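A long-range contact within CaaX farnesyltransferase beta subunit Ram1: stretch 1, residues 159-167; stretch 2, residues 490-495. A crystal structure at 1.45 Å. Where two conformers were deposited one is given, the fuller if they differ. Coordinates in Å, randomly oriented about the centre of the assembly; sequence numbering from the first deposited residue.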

# COMPACT_ATOMS: atom_id res chain seq x y z
N LEU B 159 -15.70 0.99 -12.36
CA LEU B 159 -16.62 -0.16 -12.23
C LEU B 159 -16.78 -0.57 -10.77
O LEU B 159 -17.89 -0.91 -10.35
CB LEU B 159 -16.10 -1.35 -13.04
CG LEU B 159 -16.14 -1.14 -14.55
CD1 LEU B 159 -15.41 -2.32 -15.22
CD2 LEU B 159 -17.63 -1.01 -15.04
N ALA B 160 -15.69 -0.60 -10.02
CA ALA B 160 -15.76 -0.96 -8.62
C ALA B 160 -16.67 0.02 -7.85
O ALA B 160 -17.54 -0.43 -7.08
CB ALA B 160 -14.34 -0.94 -7.98
N GLY B 161 -16.52 1.34 -8.05
CA GLY B 161 -17.42 2.29 -7.38
C GLY B 161 -18.88 2.10 -7.77
O GLY B 161 -19.75 2.15 -6.91
N LEU B 162 -19.12 1.89 -9.05
CA LEU B 162 -20.50 1.63 -9.50
C LEU B 162 -21.06 0.35 -8.87
O LEU B 162 -22.24 0.31 -8.46
CB LEU B 162 -20.53 1.52 -11.02
CG LEU B 162 -20.19 2.83 -11.74
CD1 LEU B 162 -20.01 2.56 -13.29
CD2 LEU B 162 -21.24 3.91 -11.48
N CYS B 163 -20.28 -0.74 -8.83
CA CYS B 163 -20.71 -1.97 -8.14
C CYS B 163 -20.99 -1.72 -6.67
O CYS B 163 -22.07 -2.14 -6.18
CB CYS B 163 -19.69 -3.11 -8.26
SG CYS B 163 -19.56 -3.83 -9.88
N LEU B 164 -20.11 -1.03 -5.96
CA LEU B 164 -20.35 -0.74 -4.55
C LEU B 164 -21.69 -0.03 -4.34
O LEU B 164 -22.44 -0.34 -3.44
CB LEU B 164 -19.19 0.13 -4.03
CG LEU B 164 -17.93 -0.74 -3.82
CD1 LEU B 164 -16.69 0.21 -3.82
CD2 LEU B 164 -17.99 -1.45 -2.48
N LEU B 165 -21.96 0.93 -5.21
CA LEU B 165 -23.19 1.72 -5.13
C LEU B 165 -24.43 0.97 -5.64
O LEU B 165 -25.53 1.54 -5.62
CB LEU B 165 -23.01 3.01 -5.93
CG LEU B 165 -22.12 4.01 -5.20
CD1 LEU B 165 -21.62 5.05 -6.17
CD2 LEU B 165 -22.86 4.72 -4.00
N GLY B 166 -24.27 -0.27 -6.09
CA GLY B 166 -25.43 -1.10 -6.38
C GLY B 166 -25.84 -1.11 -7.82
O GLY B 166 -26.97 -1.59 -8.12
N GLU B 167 -25.00 -0.60 -8.73
CA GLU B 167 -25.30 -0.70 -10.16
C GLU B 167 -25.03 -2.08 -10.72
O GLU B 167 -24.13 -2.81 -10.25
CB GLU B 167 -24.54 0.31 -11.00
CG GLU B 167 -24.73 1.73 -10.51
CD GLU B 167 -26.10 2.25 -10.84
OE1 GLU B 167 -26.30 2.77 -11.97
OE2 GLU B 167 -27.01 2.15 -9.97
N ARG B 490 -25.96 1.78 2.79
CA ARG B 490 -25.33 0.46 2.61
C ARG B 490 -24.88 0.18 1.19
O ARG B 490 -25.59 0.39 0.22
CB ARG B 490 -26.32 -0.65 3.09
CG ARG B 490 -25.68 -2.05 2.92
CD ARG B 490 -26.47 -3.16 3.61
NE ARG B 490 -26.43 -2.97 5.07
CZ ARG B 490 -25.39 -3.32 5.84
NH1 ARG B 490 -24.36 -3.99 5.28
NH2 ARG B 490 -25.37 -3.04 7.15
N LEU B 491 -23.61 -0.25 1.11
CA LEU B 491 -23.01 -0.63 -0.16
C LEU B 491 -22.92 -2.13 -0.29
O LEU B 491 -23.06 -2.87 0.70
CB LEU B 491 -21.57 -0.03 -0.15
CG LEU B 491 -21.52 1.50 -0.04
CD1 LEU B 491 -20.03 1.97 0.02
CD2 LEU B 491 -22.24 2.17 -1.22
N VAL B 492 -22.67 -2.60 -1.51
CA VAL B 492 -22.47 -4.02 -1.75
C VAL B 492 -21.19 -4.48 -1.06
O VAL B 492 -20.21 -3.76 -1.05
CB VAL B 492 -22.43 -4.20 -3.28
CG1 VAL B 492 -21.86 -5.49 -3.74
CG2 VAL B 492 -23.79 -3.83 -3.93
N PRO B 493 -21.17 -5.69 -0.49
CA PRO B 493 -19.91 -6.18 0.16
C PRO B 493 -18.85 -6.49 -0.92
O PRO B 493 -19.17 -6.95 -2.03
CB PRO B 493 -20.35 -7.48 0.88
CG PRO B 493 -21.63 -7.90 0.15
CD PRO B 493 -22.31 -6.62 -0.39
N PHE B 494 -17.58 -6.22 -0.59
CA PHE B 494 -16.44 -6.58 -1.43
C PHE B 494 -15.58 -7.62 -0.74
O PHE B 494 -15.43 -7.64 0.49
CB PHE B 494 -15.59 -5.36 -1.74
CG PHE B 494 -15.87 -4.68 -3.06
CD1 PHE B 494 -17.14 -4.71 -3.66
CD2 PHE B 494 -14.82 -4.00 -3.66
CE1 PHE B 494 -17.36 -4.05 -4.89
CE2 PHE B 494 -15.00 -3.35 -4.87
CZ PHE B 494 -16.29 -3.36 -5.52
N HIS B 495 -14.99 -8.48 -1.54
CA HIS B 495 -14.09 -9.48 -1.01
C HIS B 495 -12.81 -8.78 -0.50
O HIS B 495 -12.21 -7.99 -1.21
CB HIS B 495 -13.72 -10.40 -2.18
CG HIS B 495 -13.04 -11.66 -1.79
ND1 HIS B 495 -11.77 -11.71 -1.26
CD2 HIS B 495 -13.50 -12.94 -1.80
CE1 HIS B 495 -11.45 -12.96 -1.00
NE2 HIS B 495 -12.50 -13.73 -1.28
O HOH W 1 -25.29 -0.27 -2.93

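Stretch 1 is the end of a helix, and the irregular segment of residues 490-495 packs across its last turn, burying 373 Å² summed over both sides. Leu-159 makes no contact; its O serves the helix, accepting from Cys-163 N at 2.8 Å. Ala-160 is the first residue to touch. Its CB lies 4.0 Å from Phe-494 CZ, and its O comes to 3.5 Å from the same atom, so a small methyl here lets the aromatic ring settle close to the backbone. Gly-161 and Leu-162 take no part.

Cys-163 meets the Phe-494 ring at its edge, with CB 4.2 Å from CE1, while its O, which accepts from Gly-166 N at 2.9 Å, also lies 3.3 Å from Val-492 CG2.

Leu-164 is the centre of the contact, with 103 Å² covered. With chi1 at m and chi2 at t, its side chain lies over one face of the Phe-494 ring: CG is 3.5 Å from CZ, and CD2 stands 3.7 Å from the ring centroid, 17° off the normal, a CH-pi contact. Its backbone supplies the one direct hydrogen bond between the stretches, Val-492 N to Leu-164 O, at 3.0 Å and 165°. The same oxygen accepts from water 1 at 2.9 Å, and that water also donates to Arg-490 O at 3.2 Å, bridging the two backbones.

Leu-165 has its CA-to-CB bond directed away, yet the end of the side chain comes nearer, bringing CD2 within 3.8 Å of Leu-491 CD2. Gly-166 closes the helix in a Schellman motif: phi is 96°, and Glu-167 N reaches back to Leu-162 O at 2.9 Å. At these angles a CB would jam against the preceding carbonyl O, which calls for glycine; its CA rests 4.0 Å from Val-492 CG2.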